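PDB 4YLE: periplasmic binding protein/LacI transcriptional regulator from Burkholderia multivorans, which probably serves as the periplasmic substrate-binding component of an ABC transporter, with simple sugars its likely cargo. Local coordinates for residues T76-Q81 / P100-A105; I123-D128 / T176-Q181. All coordinates share one frame; numbering follows the deposited sequence.

Contact 1 of 2, residues T76-Q81 / P100-A105; sequences TDTANQ and PADSKA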
loop_
_atom_site.group_PDB
_atom_site.type_symbol
_atom_site.label_atom_id
_atom_site.label_comp_id
_atom_site.label_asym_id
_atom_site.label_seq_id
_atom_site.Cartn_x
_atom_site.Cartn_y
_atom_site.Cartn_z
ATOM N N THR A 76 9.478 -6.626 -2.227
ATOM C CA THR A 76 10.601 -6.395 -1.325
ATOM C C THR A 76 11.864 -6.023 -2.072
ATOM O O THR A 76 12.935 -6.001 -1.482
ATOM C CB THR A 76 10.888 -7.634 -0.467
ATOM O OG1 THR A 76 11.023 -8.785 -1.315
ATOM C CG2 THR A 76 9.770 -7.847 0.509
ATOM N N ASP A 77 11.756 -5.738 -3.370
ATOM C CA ASP A 77 12.961 -5.449 -4.147
ATOM C C ASP A 77 13.286 -3.970 -4.066
ATOM O O ASP A 77 13.287 -3.254 -5.076
ATOM C CB ASP A 77 12.838 -5.866 -5.618
ATOM C CG ASP A 77 14.203 -5.966 -6.297
ATOM O OD1 ASP A 77 15.205 -5.628 -5.638
ATOM O OD2 ASP A 77 14.296 -6.368 -7.477
ATOM N N THR A 78 13.575 -3.534 -2.847
ATOM C CA THR A 78 14.029 -2.172 -2.577
ATOM C C THR A 78 15.222 -1.788 -3.452
ATOM O O THR A 78 15.257 -0.686 -4.020
ATOM C CB THR A 78 14.405 -2.019 -1.086
ATOM O OG1 THR A 78 13.253 -2.316 -0.282
ATOM C CG2 THR A 78 14.870 -0.616 -0.773
ATOM N N ALA A 79 16.208 -2.683 -3.555
ATOM C CA ALA A 79 17.434 -2.370 -4.311
ATOM C C ALA A 79 17.119 -1.899 -5.746
ATOM O O ALA A 79 17.626 -0.862 -6.222
ATOM C CB ALA A 79 18.370 -3.593 -4.344
ATOM N N ASN A 80 16.268 -2.664 -6.425
ATOM C CA ASN A 80 15.888 -2.330 -7.780
ATOM C C ASN A 80 15.032 -1.071 -7.857
ATOM O O ASN A 80 15.076 -0.347 -8.848
ATOM C CB ASN A 80 15.122 -3.470 -8.442
ATOM C CG ASN A 80 15.059 -3.302 -9.948
ATOM O OD1 ASN A 80 16.057 -2.931 -10.578
ATOM N ND2 ASN A 80 13.897 -3.541 -10.533
ATOM N N GLN A 81 14.204 -0.826 -6.851
ATOM C CA GLN A 81 13.403 0.386 -6.906
ATOM C C GLN A 81 14.356 1.561 -6.863
ATOM O O GLN A 81 14.185 2.514 -7.606
ATOM C CB GLN A 81 12.401 0.474 -5.771
ATOM C CG GLN A 81 11.314 1.525 -6.072
ATOM C CD GLN A 81 10.308 1.657 -4.969
ATOM O OE1 GLN A 81 10.674 1.892 -3.825
ATOM N NE2 GLN A 81 9.019 1.519 -5.303
ATOM N N PRO A 100 7.139 4.176 -2.266
ATOM C CA PRO A 100 8.421 3.550 -1.898
ATOM C C PRO A 100 8.281 2.169 -1.268
ATOM O O PRO A 100 7.359 1.935 -0.475
ATOM C CB PRO A 100 9.019 4.558 -0.909
ATOM C CG PRO A 100 7.883 5.308 -0.367
ATOM C CD PRO A 100 6.842 5.364 -1.443
ATOM N N ALA A 101 9.187 1.266 -1.629
ATOM C CA ALA A 101 9.154 -0.115 -1.141
ATOM C C ALA A 101 9.600 -0.219 0.319
ATOM O O ALA A 101 9.298 -1.216 1.004
ATOM C CB ALA A 101 10.029 -0.996 -2.011
ATOM N N ASP A 102 10.332 0.806 0.763
ATOM C CA ASP A 102 10.884 0.914 2.116
ATOM C C ASP A 102 10.788 2.378 2.541
ATOM O O ASP A 102 11.195 3.247 1.785
ATOM C CB ASP A 102 12.335 0.446 2.123
ATOM C CG ASP A 102 12.915 0.328 3.512
ATOM O OD1 ASP A 102 12.861 1.311 4.281
ATOM O OD2 ASP A 102 13.453 -0.755 3.831
ATOM N N SER A 103 10.230 2.660 3.714
ATOM C CA SER A 103 9.991 4.055 4.126
ATOM C C SER A 103 11.274 4.822 4.507
ATOM O O SER A 103 11.291 6.052 4.535
ATOM C CB SER A 103 9.019 4.073 5.297
ATOM O OG SER A 103 7.703 3.776 4.824
ATOM N N LYS A 104 12.327 4.082 4.823
ATOM C CA LYS A 104 13.622 4.712 5.124
ATOM C C LYS A 104 14.633 4.618 3.985
ATOM O O LYS A 104 15.392 5.569 3.710
ATOM C CB LYS A 104 14.237 4.076 6.375
ATOM C CG LYS A 104 13.471 4.350 7.650
ATOM C CD LYS A 104 14.330 4.035 8.871
ATOM C CE LYS A 104 13.525 3.579 10.066
ATOM N NZ LYS A 104 12.961 2.213 9.851
ATOM N N ALA A 105 14.669 3.459 3.340
ATOM C CA ALA A 105 15.761 3.141 2.432
ATOM C C ALA A 105 15.711 3.922 1.126
ATOM O O ALA A 105 16.730 4.071 0.462
ATOM C CB ALA A 105 15.773 1.660 2.140
HETATM O O HOH W 1 10.727 -3.683 0.702
HETATM O O HOH W 2 13.784 -2.637 2.251
#
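The backbone N of A101 donates to the amide oxygen of Q81, N to OE1 2.7 Å, in a fairly straight bond (157° at the hydrogen) with the donor tilted 19° from the carbonyl plane. In Q81, CG lies anti to the backbone N (chi1 -163°), and the extended chain beyond it carries the amide to A101. The other end of the amide is held too: NE2 donates to the carbonyls of M39 and A99, which should fix the rotation of the whole group. OE1 also rests near CA of P100 and, at 3.5 Å, CB of A101.

T78 supplies the second half of the contact. Its methyl CG2 packs on CB of A105 at 3.8 Å, while its hydroxyl faces CB of A101 and of D102. The same OG1 joins a water bridge: one water lies 3.0 Å from T78 OG1 and donates to A101 O; a second, between OG1 and D102 OD2, is so close to both that its bridge is doubtful. D102 OD1 accepts from K104 N at 2.9 Å, an Asx turn, and from A105 N at 3.0 Å, which widens it to an Asx motif; the latter donor stands well above the carboxylate plane. On the other segment, D77 OD1 N-caps the helix by accepting from N80 N (3.2 Å), and D77 OD2 forms a salt bridge with K73.

The contact thus sets the first turn of helix 78-90, within the crossover from strand 66-72 to strand 95-98, against the loop leading to helix 107-115; I72 and L106 border it.

Contact 2 of 2, residues I123-D128 / T176-Q181; sequences IDNRLD and TTNAQQ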
loop_
_atom_site.group_PDB
_atom_site.type_symbol
_atom_site.label_atom_id
_atom_site.label_comp_id
_atom_site.label_asym_id
_atom_site.label_seq_id
_atom_site.Cartn_x
_atom_site.Cartn_y
_atom_site.Cartn_z
ATOM N N ILE A 123 3.715 8.983 -2.787
ATOM C CA ILE A 123 2.380 8.418 -2.635
ATOM C C ILE A 123 2.371 7.064 -1.928
ATOM O O ILE A 123 3.416 6.452 -1.796
ATOM C CB ILE A 123 1.675 8.236 -3.992
ATOM C CG1 ILE A 123 2.336 7.131 -4.835
ATOM C CG2 ILE A 123 1.650 9.594 -4.776
ATOM C CD1 ILE A 123 1.626 6.858 -6.200
ATOM N N ASP A 124 1.174 6.654 -1.464
ATOM C CA ASP A 124 0.878 5.286 -0.977
ATOM C C ASP A 124 1.486 5.020 0.397
ATOM O O ASP A 124 0.778 4.961 1.408
ATOM C CB ASP A 124 1.358 4.250 -1.988
ATOM C CG ASP A 124 1.120 2.815 -1.528
ATOM O OD1 ASP A 124 0.250 2.607 -0.682
ATOM O OD2 ASP A 124 1.801 1.892 -2.035
ATOM N N ASN A 125 2.803 4.889 0.431
ATOM C CA ASN A 125 3.513 4.580 1.651
ATOM C C ASN A 125 4.428 5.733 2.006
ATOM O O ASN A 125 5.326 6.068 1.252
ATOM C CB ASN A 125 4.324 3.308 1.490
ATOM C CG ASN A 125 5.213 3.047 2.661
ATOM O OD1 ASN A 125 4.821 3.250 3.828
ATOM N ND2 ASN A 125 6.440 2.568 2.383
ATOM N N ARG A 126 4.199 6.337 3.150
ATOM C CA ARG A 126 4.903 7.549 3.488
ATOM C C ARG A 126 6.346 7.279 3.881
ATOM O O ARG A 126 6.628 6.398 4.685
ATOM C CB ARG A 126 4.177 8.283 4.609
ATOM C CG ARG A 126 4.595 9.731 4.754
ATOM C CD ARG A 126 4.104 10.292 6.064
ATOM N NE ARG A 126 2.648 10.232 6.162
ATOM C CZ ARG A 126 1.837 11.278 6.026
ATOM N NH1 ARG A 126 2.323 12.503 5.792
ATOM N NH2 ARG A 126 0.526 11.095 6.136
ATOM N N LEU A 127 7.255 8.046 3.281
ATOM C CA LEU A 127 8.652 8.069 3.678
ATOM C C LEU A 127 8.773 8.474 5.125
ATOM O O LEU A 127 7.943 9.214 5.639
ATOM C CB LEU A 127 9.430 9.035 2.792
ATOM C CG LEU A 127 9.527 8.597 1.336
ATOM C CD1 LEU A 127 9.999 9.764 0.488
ATOM C CD2 LEU A 127 10.451 7.391 1.167
ATOM N N ASP A 128 9.809 7.992 5.792
ATOM C CA ASP A 128 9.919 8.224 7.217
ATOM C C ASP A 128 10.215 9.708 7.468
ATOM O O ASP A 128 11.173 10.238 6.932
ATOM C CB ASP A 128 11.004 7.347 7.817
ATOM C CG ASP A 128 11.014 7.394 9.337
ATOM O OD1 ASP A 128 11.012 8.503 9.920
ATOM O OD2 ASP A 128 11.020 6.311 9.950
ATOM N N THR A 176 7.581 -0.489 6.679
ATOM C CA THR A 176 6.807 0.503 5.945
ATOM C C THR A 176 5.782 1.119 6.856
ATOM O O THR A 176 5.180 0.459 7.704
ATOM C CB THR A 176 6.114 -0.078 4.689
ATOM O OG1 THR A 176 5.197 -1.126 5.049
ATOM C CG2 THR A 176 7.145 -0.609 3.733
ATOM N N THR A 177 5.607 2.417 6.677
ATOM C CA THR A 177 4.597 3.129 7.412
ATOM C C THR A 177 3.224 2.517 7.171
ATOM O O THR A 177 2.456 2.334 8.115
ATOM C CB THR A 177 4.606 4.612 7.025
ATOM O OG1 THR A 177 5.925 5.111 7.204
ATOM C CG2 THR A 177 3.627 5.400 7.873
ATOM N N ASN A 178 2.900 2.155 5.933
ATOM C CA ASN A 178 1.526 1.730 5.703
ATOM C C ASN A 178 1.263 0.368 6.334
ATOM O O ASN A 178 0.178 0.133 6.842
ATOM C CB ASN A 178 1.133 1.770 4.211
ATOM C CG ASN A 178 2.009 0.953 3.309
ATOM O OD1 ASN A 178 3.148 0.638 3.610
ATOM N ND2 ASN A 178 1.468 0.632 2.134
ATOM N N ALA A 179 2.267 -0.498 6.364
ATOM C CA ALA A 179 2.128 -1.786 7.057
ATOM C C ALA A 179 1.879 -1.579 8.550
ATOM O O ALA A 179 0.957 -2.177 9.124
ATOM C CB ALA A 179 3.333 -2.627 6.841
ATOM N N GLN A 180 2.679 -0.716 9.176
ATOM C CA GLN A 180 2.551 -0.453 10.595
ATOM C C GLN A 180 1.228 0.145 10.954
ATOM O O GLN A 180 0.624 -0.214 11.956
ATOM C CB GLN A 180 3.684 0.474 11.045
ATOM C CG GLN A 180 5.037 -0.150 10.874
ATOM C CD GLN A 180 6.177 0.851 10.894
ATOM O OE1 GLN A 180 5.983 2.044 11.140
ATOM N NE2 GLN A 180 7.379 0.367 10.611
ATOM N N GLN A 181 0.756 1.069 10.132
ATOM C CA GLN A 181 -0.481 1.759 10.450
ATOM C C GLN A 181 -1.692 0.868 10.227
ATOM O O GLN A 181 -2.680 0.998 10.956
ATOM C CB GLN A 181 -0.563 3.030 9.634
ATOM C CG GLN A 181 0.549 3.994 10.025
ATOM C CD GLN A 181 0.467 4.377 11.496
ATOM O OE1 GLN A 181 1.296 3.973 12.333
ATOM N NE2 GLN A 181 -0.569 5.099 11.826
#
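T177 OG1 donates to the carbonyl oxygen of R126, OG1 to O 2.9 Å. One residue further along the helix, the backbone N of N178 donates to N125 OD1 at 3.1 Å; this N-H stands 36° above the amide carbonyl plane, so the oxygen is met partly over its face. With N125 OD1 set against the first turn of helix 177-193, the positive end of the helix dipole would be expected to strengthen this grip. R126 O has a second donor in S103 OG, and N125 ND2 bonds to P100 O, so the asparagine amide is held at both ends.

The two asparagine amides lie stacked, their planes 21° apart, although the side chains cross at about a right angle. In N178, chi1 of 57° puts CG between the backbone N and the carbonyl carbon. The facing oxygens, N125 OD1 and N178 OD1, are 3.1 Å apart; both are acceptors, so this approach is not a hydrogen bond. Further out, the methyl CG2 of T176 packs against N125 ND2 at 3.5 Å, while T176 OG1 finds its partner in V173 O.

D124 OD1 lies 3.6 Å from N178 ND2, the two planar groups almost perpendicular. D124 OD2 pairs with K40, and OD1 is hydrogen-bonded to the unidentified bound ligand, which N178 ND2 also reaches weakly. Segment 123-128 runs on from the end of strand 119-123 of the seven-stranded sheet and helix 177-193 belongs to the four-stranded one, so the arrangement bridges the two lobes beside the ligand cleft, consistent with the closed form of a periplasmic sugar-binding protein.

Contact 1 stays within one lobe, between two crossover elements of the larger sheet, and is partly buried with two waters in the interface. Contact 2 is buried nearer the centre of the chain, joins the two lobes and borders the bound ligand. Both set the first turn of a helix against a loop that follows a strand, but in contact 1 a helix side chain accepts from loop backbone, whereas in contact 2 the helix end donates to the loop. Their centres are 12 Å apart and they meet directly through the loop of 100-105: S103 O lies 2.7 Å from D128 N, a probable hydrogen bond, and A101 O packs against T176 CG2.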